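Local structure of CG8862 (Drosophila melanogaster, 3ISM) at residues N107-Q112 with H143-T148; D31-H36 with P50-E55; R93-D98 with E177-N182. The protein probably cleaves DNA and RNA as a magnesium-dependent, non-specific endonuclease of the mitochondrion, held here in complex with an inhibitor protein. One frame throughout, in Å; residues are numbered along the deposited sequence.

Interaction 1: residues N107-Q112 with H143-T148; sequences NHRLHQ and HVRRLT
Asn-107 and Arg-145 are where the irregular loop 107-112 comes nearest to the helix that enters 143-148, their CA atoms 7.0 Å apart, so the gap is bridged by side chains and not by backbone. Arg-145 reaches across and gives NH1 to Asn-107 OD1 at 3.0 Å, with an N-H...O angle of 145°. The bend in the arginine chain at chi3 (-78°) folds the guanidinium back so that NH1 and the aliphatic CG both lie against the same oxygen, CG at 3.2 Å from OD1. The donor stands above the amide's carbonyl plane, and amide and guanidinium are turned 48° against each other.

This is the flank of the His-Me finger nuclease core: Asn-107 follows the strand that ends at His-101, the predicted proton acceptor, while Glu-141, which binds magnesium in this protein, sits one helical turn before Arg-145. The other half of the Asn-107 amide is taken as well, ND2 bonding Glu-55, which fixes which way round the amide lies. Arg-145 NH2 meanwhile makes a salt bridge to Glu-335 of the inhibitor chain, CG4930. Arg-109 comes no closer than NH1 to Arg-145 CD, 4.4 Å, and spends that nitrogen on the carbonyl of Val-62.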
# COMPACT_ATOMS: atom_id res chain seq x y z
N ASN B 107 24.08 3.99 -13.88
CA ASN B 107 23.90 2.65 -14.43
C ASN B 107 23.60 2.71 -15.93
O ASN B 107 23.39 1.68 -16.58
CB ASN B 107 22.72 1.96 -13.73
CG ASN B 107 22.95 1.77 -12.24
OD1 ASN B 107 24.08 1.79 -11.77
ND2 ASN B 107 21.86 1.56 -11.51
N HIS B 108 23.52 3.93 -16.47
CA HIS B 108 23.00 4.13 -17.83
C HIS B 108 23.79 5.14 -18.62
O HIS B 108 23.36 6.27 -18.82
CB HIS B 108 21.50 4.48 -17.79
CG HIS B 108 20.72 3.52 -16.96
ND1 HIS B 108 20.40 2.25 -17.41
CD2 HIS B 108 20.28 3.59 -15.68
CE1 HIS B 108 19.78 1.59 -16.45
NE2 HIS B 108 19.69 2.38 -15.39
N ARG B 109 24.95 4.70 -19.09
CA ARG B 109 25.92 5.60 -19.70
C ARG B 109 26.24 5.29 -21.15
O ARG B 109 27.20 5.82 -21.69
CB ARG B 109 27.20 5.61 -18.87
CG ARG B 109 27.06 6.32 -17.54
CD ARG B 109 28.23 5.95 -16.68
NE ARG B 109 28.43 6.84 -15.55
CZ ARG B 109 29.01 6.47 -14.42
NH1 ARG B 109 29.43 5.22 -14.26
NH2 ARG B 109 29.15 7.35 -13.42
N LEU B 110 25.44 4.44 -21.78
CA LEU B 110 25.60 4.16 -23.21
C LEU B 110 25.32 5.41 -24.05
O LEU B 110 25.96 5.63 -25.08
CB LEU B 110 24.70 3.01 -23.64
CG LEU B 110 25.06 1.62 -23.11
CD1 LEU B 110 23.98 0.62 -23.47
CD2 LEU B 110 26.45 1.19 -23.63
N HIS B 111 24.36 6.22 -23.61
CA HIS B 111 23.97 7.42 -24.34
C HIS B 111 23.37 8.45 -23.40
O HIS B 111 22.79 8.09 -22.37
CB HIS B 111 22.96 7.07 -25.44
CG HIS B 111 22.82 8.13 -26.49
ND1 HIS B 111 21.89 9.15 -26.39
CD2 HIS B 111 23.49 8.33 -27.65
CE1 HIS B 111 22.00 9.93 -27.46
NE2 HIS B 111 22.96 9.46 -28.23
N GLN B 112 23.52 9.73 -23.76
CA GLN B 112 22.96 10.85 -23.00
C GLN B 112 21.50 10.63 -22.61
O GLN B 112 21.14 10.78 -21.44
CB GLN B 112 23.09 12.15 -23.81
CG GLN B 112 22.61 13.39 -23.07
CD GLN B 112 23.42 13.65 -21.82
OE1 GLN B 112 24.65 13.62 -21.85
NE2 GLN B 112 22.75 13.90 -20.71
N HIS B 143 28.54 -0.68 -5.66
CA HIS B 143 28.86 -2.11 -5.53
C HIS B 143 28.25 -2.94 -6.66
O HIS B 143 28.89 -3.81 -7.22
CB HIS B 143 28.36 -2.63 -4.18
CG HIS B 143 28.24 -4.13 -4.11
ND1 HIS B 143 29.31 -4.95 -3.82
CD2 HIS B 143 27.16 -4.94 -4.25
CE1 HIS B 143 28.90 -6.21 -3.82
NE2 HIS B 143 27.61 -6.23 -4.08
N VAL B 144 26.98 -2.66 -6.97
CA VAL B 144 26.26 -3.33 -8.06
C VAL B 144 26.93 -3.06 -9.41
O VAL B 144 27.05 -3.97 -10.24
CB VAL B 144 24.75 -2.94 -8.07
CG1 VAL B 144 24.02 -3.60 -9.22
CG2 VAL B 144 24.07 -3.31 -6.72
N ARG B 145 27.39 -1.83 -9.63
CA ARG B 145 28.18 -1.52 -10.84
C ARG B 145 29.52 -2.26 -10.89
O ARG B 145 29.95 -2.72 -11.95
CB ARG B 145 28.41 -0.01 -11.00
CG ARG B 145 27.13 0.79 -11.30
CD ARG B 145 27.43 2.26 -11.65
NE ARG B 145 27.71 3.07 -10.46
CZ ARG B 145 26.81 3.81 -9.81
NH1 ARG B 145 25.54 3.87 -10.23
NH2 ARG B 145 27.19 4.50 -8.74
N ARG B 146 30.19 -2.37 -9.74
CA ARG B 146 31.48 -3.08 -9.66
C ARG B 146 31.31 -4.59 -9.84
O ARG B 146 32.25 -5.28 -10.24
CB ARG B 146 32.15 -2.78 -8.32
CG ARG B 146 33.59 -3.23 -8.17
CD ARG B 146 34.14 -2.79 -6.81
NE ARG B 146 34.03 -1.34 -6.60
CZ ARG B 146 33.18 -0.75 -5.76
NH1 ARG B 146 32.35 -1.48 -5.03
NH2 ARG B 146 33.16 0.58 -5.65
N LEU B 147 30.11 -5.11 -9.56
CA LEU B 147 29.80 -6.52 -9.82
C LEU B 147 29.97 -6.92 -11.29
O LEU B 147 30.19 -8.09 -11.58
CB LEU B 147 28.38 -6.88 -9.35
CG LEU B 147 28.15 -7.07 -7.84
CD1 LEU B 147 26.69 -7.43 -7.56
CD2 LEU B 147 29.09 -8.11 -7.26
N THR B 148 29.88 -5.95 -12.20
CA THR B 148 30.11 -6.22 -13.62
C THR B 148 31.53 -6.68 -13.92
O THR B 148 31.78 -7.28 -14.95
CB THR B 148 29.76 -5.02 -14.54
OG1 THR B 148 30.51 -3.86 -14.14
CG2 THR B 148 28.27 -4.71 -14.50

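Interaction 2: residues D31-H36 with P50-E55; sequences DHVRSH and PHWVFE
Asp-31, just before strand 33-35, and His-51 are the nearest pair of backbones, 7.9 Å between CA atoms, and further on Val-33 and Val-53 are 9.3 Å apart at CA, a spacing that leaves room for strand 40-44 between them. The closest tie is a histidine-carboxylate hydrogen bond: His-51 NE2 gives its proton to Asp-31 OD2 at 2.6 Å, with an N-H...O angle of 142°. The oxygen is met on its anti side, out of the carboxylate plane, and the two planes are turned 35° against each other. With CG of Asp-31 trans to the main-chain nitrogen (chi1 -161°), the carboxylate is carried over to the imidazole, and Asp-31 CB also lies against His-51 CD2. The negative charge would tend to favour a protonated imidazole.

These strands form one edge of the large mixed sheet, with 33-35 outermost in this chain. His-51 and Trp-52 both face Ser-42 of the strand between, a classic beta bulge, and the chain turns a corner at His-51. From the bulge His-51 meets Asp-31, just before the edge strand, and Trp-52 meets Val-33 on it. Trp-52 brings the benzene side of its indole to Val-33, CZ2 meeting CG2 at 4.0 Å, while its NE1 donates to a water at 2.9 Å. That same water accepts from the backbone N of Asp-31. Asp-31 itself packs on Asp-31 of the second subunit.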
# COMPACT_ATOMS: atom_id res chain seq x y z
N ASP B 31 1.82 -3.89 -12.53
CA ASP B 31 1.12 -2.64 -12.29
C ASP B 31 1.79 -1.51 -13.08
O ASP B 31 2.93 -1.15 -12.82
CB ASP B 31 1.06 -2.32 -10.79
CG ASP B 31 -0.03 -1.29 -10.44
OD1 ASP B 31 -0.81 -0.93 -11.34
OD2 ASP B 31 -0.12 -0.86 -9.27
N HIS B 32 1.07 -0.99 -14.07
CA HIS B 32 1.44 0.27 -14.72
C HIS B 32 2.91 0.22 -15.17
O HIS B 32 3.73 1.07 -14.77
CB HIS B 32 1.18 1.42 -13.74
CG HIS B 32 0.76 2.69 -14.40
ND1 HIS B 32 -0.51 2.88 -14.91
CD2 HIS B 32 1.43 3.84 -14.62
CE1 HIS B 32 -0.60 4.08 -15.43
NE2 HIS B 32 0.56 4.70 -15.25
N VAL B 33 3.24 -0.79 -15.97
CA VAL B 33 4.62 -1.06 -16.38
C VAL B 33 5.00 -0.21 -17.59
O VAL B 33 4.30 -0.23 -18.61
CB VAL B 33 4.88 -2.56 -16.69
CG1 VAL B 33 6.29 -2.76 -17.27
CG2 VAL B 33 4.72 -3.40 -15.43
N ARG B 34 6.10 0.53 -17.45
CA ARG B 34 6.55 1.44 -18.49
C ARG B 34 8.01 1.19 -18.84
O ARG B 34 8.83 0.90 -17.98
CB ARG B 34 6.37 2.89 -18.04
CG ARG B 34 4.93 3.41 -18.15
CD ARG B 34 4.79 4.83 -17.60
NE ARG B 34 5.58 5.80 -18.35
CZ ARG B 34 6.75 6.30 -17.94
NH1 ARG B 34 7.27 5.94 -16.77
NH2 ARG B 34 7.40 7.17 -18.71
N SER B 35 8.33 1.30 -20.12
CA SER B 35 9.67 1.03 -20.61
C SER B 35 10.37 2.31 -21.01
O SER B 35 9.80 3.14 -21.70
CB SER B 35 9.62 0.09 -21.82
OG SER B 35 8.84 -1.07 -21.54
N HIS B 36 11.61 2.47 -20.58
CA HIS B 36 12.46 3.51 -21.10
C HIS B 36 13.50 2.83 -21.99
O HIS B 36 13.42 1.62 -22.24
CB HIS B 36 13.07 4.35 -19.97
CG HIS B 36 12.05 5.14 -19.21
ND1 HIS B 36 11.64 6.40 -19.60
CD2 HIS B 36 11.31 4.82 -18.12
CE1 HIS B 36 10.71 6.83 -18.77
NE2 HIS B 36 10.48 5.89 -17.87
N PRO B 50 7.90 4.57 -7.83
CA PRO B 50 7.80 3.23 -8.43
C PRO B 50 7.33 2.13 -7.46
O PRO B 50 7.54 2.24 -6.26
CB PRO B 50 9.25 2.93 -8.85
CG PRO B 50 9.91 4.25 -8.96
CD PRO B 50 9.28 5.10 -7.88
N HIS B 51 6.67 1.10 -7.98
CA HIS B 51 6.67 -0.18 -7.27
C HIS B 51 8.08 -0.77 -7.36
O HIS B 51 8.60 -1.27 -6.39
CB HIS B 51 5.71 -1.18 -7.92
CG HIS B 51 4.26 -0.87 -7.73
ND1 HIS B 51 3.64 -0.92 -6.50
CD2 HIS B 51 3.29 -0.57 -8.63
CE1 HIS B 51 2.35 -0.65 -6.65
NE2 HIS B 51 2.11 -0.42 -7.93
N TRP B 52 8.66 -0.75 -8.56
CA TRP B 52 9.99 -1.33 -8.82
C TRP B 52 10.56 -0.76 -10.11
O TRP B 52 9.82 -0.23 -10.97
CB TRP B 52 9.95 -2.87 -8.89
CG TRP B 52 8.95 -3.48 -9.86
CD1 TRP B 52 7.70 -3.94 -9.56
CD2 TRP B 52 9.12 -3.72 -11.27
NE1 TRP B 52 7.07 -4.42 -10.68
CE2 TRP B 52 7.93 -4.31 -11.75
CE3 TRP B 52 10.16 -3.49 -12.17
CZ2 TRP B 52 7.74 -4.66 -13.09
CZ3 TRP B 52 9.98 -3.85 -13.52
CH2 TRP B 52 8.77 -4.41 -13.96
N VAL B 53 11.89 -0.84 -10.24
CA VAL B 53 12.51 -0.67 -11.54
C VAL B 53 13.39 -1.90 -11.80
O VAL B 53 13.78 -2.61 -10.86
CB VAL B 53 13.37 0.62 -11.64
CG1 VAL B 53 12.53 1.86 -11.43
CG2 VAL B 53 14.53 0.57 -10.65
N PHE B 54 13.70 -2.15 -13.08
CA PHE B 54 14.52 -3.28 -13.45
C PHE B 54 15.62 -2.84 -14.42
O PHE B 54 15.40 -2.03 -15.32
CB PHE B 54 13.67 -4.41 -14.06
CG PHE B 54 14.08 -5.77 -13.57
CD1 PHE B 54 13.33 -6.41 -12.59
CD2 PHE B 54 15.24 -6.37 -14.04
CE1 PHE B 54 13.73 -7.66 -12.10
CE2 PHE B 54 15.65 -7.61 -13.55
CZ PHE B 54 14.90 -8.26 -12.57
N GLU B 55 16.82 -3.37 -14.20
CA GLU B 55 17.99 -2.97 -14.98
C GLU B 55 18.80 -4.20 -15.34
O GLU B 55 18.85 -5.16 -14.58
CB GLU B 55 18.87 -2.00 -14.19
CG GLU B 55 18.21 -0.64 -13.82
CD GLU B 55 19.04 0.15 -12.78
OE1 GLU B 55 19.25 -0.37 -11.67
OE2 GLU B 55 19.49 1.27 -13.09
O HOH W 1 4.20 -4.16 -10.45

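Interaction 3: residues R93-D98 with E177-N182; sequences RRSGYD and EVIGAN
Ile-179, Tyr-97 and Glu-177 carry this contact between the loop leading from helix 89-92 into strand 98-101 and the end of strand 172-179, the middle strand of a small antiparallel sheet. Glu-177 and Val-178 also pair in an antiparallel ladder with a strand of the second subunit, so the sheet runs on across the dimer interface, and the loop meets the side chains of Glu-177 and Ile-179, whose CB atoms point toward it. The CA atoms of Ser-95 and Ile-179 are the nearest across the gap, 6.7 Å apart.

Ile-179 lies between two residues of the loop. Its CG2 methyl meets the tyrosine ring obliquely, 4.0 Å from Tyr-97 CE2, and its CD1 touches Ser-95 CB at 3.7 Å. The two branches thus divide the work, because CG1 stands between the main-chain N and C (chi1 59°) and sends CD1 toward the serine. Pro-126 backs both Ile-179 and Tyr-97.

The phenol hydroxyl of Tyr-97 donates to Glu-177 OE1 at 2.8 Å. The glutamate chain is fully stretched, and OE1 comes to the ring's edge, in its plane, while the carboxylate is turned 73° against the ring; the hydroxyl approaches from above the carboxylate plane. On the loop side, Ser-95 OG bonds the carbonyl of Tyr-92 and accepts from Tyr-97 N, an ST turn that ties the serine to the tyrosine. A water donates to Glu-177 OE2 and to Ser-95 O, the latter at 2.8 Å.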
# COMPACT_ATOMS: atom_id res chain seq x y z
N ARG B 93 10.44 19.83 -2.70
CA ARG B 93 11.10 21.06 -2.28
C ARG B 93 10.89 21.31 -0.80
O ARG B 93 9.75 21.39 -0.34
CB ARG B 93 10.60 22.28 -3.07
CG ARG B 93 11.42 23.55 -2.81
CD ARG B 93 10.63 24.81 -3.11
NE ARG B 93 11.32 26.03 -2.69
CZ ARG B 93 10.97 26.78 -1.64
NH1 ARG B 93 9.92 26.44 -0.90
NH2 ARG B 93 11.66 27.88 -1.34
N ARG B 94 12.01 21.40 -0.09
CA ARG B 94 12.04 21.68 1.35
C ARG B 94 11.24 20.67 2.18
O ARG B 94 10.69 20.99 3.23
CB ARG B 94 11.66 23.13 1.64
CG ARG B 94 12.74 24.13 1.19
CD ARG B 94 12.42 25.58 1.51
NE ARG B 94 13.49 26.46 1.04
CZ ARG B 94 13.68 27.72 1.43
NH1 ARG B 94 12.86 28.28 2.32
NH2 ARG B 94 14.69 28.42 0.94
N SER B 95 11.21 19.44 1.68
CA SER B 95 10.52 18.34 2.34
C SER B 95 11.39 17.65 3.38
O SER B 95 10.89 16.95 4.26
CB SER B 95 10.08 17.30 1.30
OG SER B 95 11.20 16.73 0.63
N GLY B 96 12.70 17.86 3.27
CA GLY B 96 13.67 17.16 4.10
C GLY B 96 14.12 15.88 3.44
O GLY B 96 14.78 15.04 4.08
N TYR B 97 13.78 15.71 2.16
CA TYR B 97 14.09 14.49 1.41
C TYR B 97 14.69 14.79 0.04
O TYR B 97 14.36 15.79 -0.60
CB TYR B 97 12.84 13.61 1.23
CG TYR B 97 12.24 13.13 2.52
CD1 TYR B 97 12.81 12.07 3.23
CD2 TYR B 97 11.10 13.74 3.05
CE1 TYR B 97 12.27 11.63 4.43
CE2 TYR B 97 10.55 13.31 4.25
CZ TYR B 97 11.14 12.26 4.93
OH TYR B 97 10.59 11.83 6.13
N ASP B 98 15.55 13.89 -0.42
CA ASP B 98 16.14 14.01 -1.73
C ASP B 98 15.18 13.36 -2.72
O ASP B 98 14.42 12.46 -2.35
CB ASP B 98 17.45 13.20 -1.76
CG ASP B 98 18.63 13.98 -1.25
OD1 ASP B 98 18.46 15.07 -0.67
OD2 ASP B 98 19.76 13.48 -1.45
N GLU B 177 5.40 8.91 6.17
CA GLU B 177 5.12 10.28 5.82
C GLU B 177 4.77 10.32 4.35
O GLU B 177 5.27 9.51 3.56
CB GLU B 177 6.34 11.19 6.14
CG GLU B 177 6.10 12.66 5.81
CD GLU B 177 7.24 13.61 6.19
OE1 GLU B 177 8.25 13.19 6.80
OE2 GLU B 177 7.10 14.80 5.87
N VAL B 178 3.85 11.22 4.01
CA VAL B 178 3.57 11.55 2.62
C VAL B 178 3.85 13.04 2.46
O VAL B 178 3.45 13.85 3.31
CB VAL B 178 2.12 11.19 2.19
CG1 VAL B 178 1.95 9.66 2.13
CG2 VAL B 178 1.08 11.81 3.13
N ILE B 179 4.56 13.41 1.40
CA ILE B 179 4.98 14.79 1.24
C ILE B 179 4.29 15.53 0.08
O ILE B 179 4.00 14.95 -0.96
CB ILE B 179 6.54 14.91 1.12
CG1 ILE B 179 7.06 14.09 -0.07
CG2 ILE B 179 7.20 14.46 2.43
CD1 ILE B 179 8.57 14.30 -0.36
N GLY B 180 4.05 16.82 0.28
CA GLY B 180 3.53 17.70 -0.75
C GLY B 180 2.05 17.53 -1.02
O GLY B 180 1.43 16.58 -0.52
N ALA B 181 1.50 18.44 -1.81
CA ALA B 181 0.09 18.37 -2.24
C ALA B 181 -0.23 17.06 -2.95
O ALA B 181 -1.34 16.57 -2.86
CB ALA B 181 -0.26 19.56 -3.13
N ASN B 182 0.75 16.46 -3.61
CA ASN B 182 0.51 15.19 -4.29
C ASN B 182 0.71 13.97 -3.40
O ASN B 182 0.64 12.86 -3.87
CB ASN B 182 1.31 15.09 -5.59
CG ASN B 182 0.90 16.17 -6.60
OD1 ASN B 182 -0.28 16.32 -6.89
ND2 ASN B 182 1.86 16.92 -7.12
O HOH W 2 8.20 16.90 5.20

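Interactions 1 and 2 meet at Glu-55, from strand 49-57 of interaction 2, whose OE2 also takes His-108 NE2 at 2.6 Å, although the centres of the two contacts are 18 Å apart. Interaction 3 stands off, its centre about 29 Å from that of interaction 1 and 22 Å from that of interaction 2. Along the chain, interaction 2 closes first; interaction 1 is then nested inside the loop closed by interaction 3. Interaction 2 belongs to the large mixed sheet, interaction 1 joins a loop to helix 136-146. Interactions 2 and 3 both reach the second subunit, by Asp-31 packing and by a beta ladder, while interaction 1 meets the inhibitor chain through Arg-145.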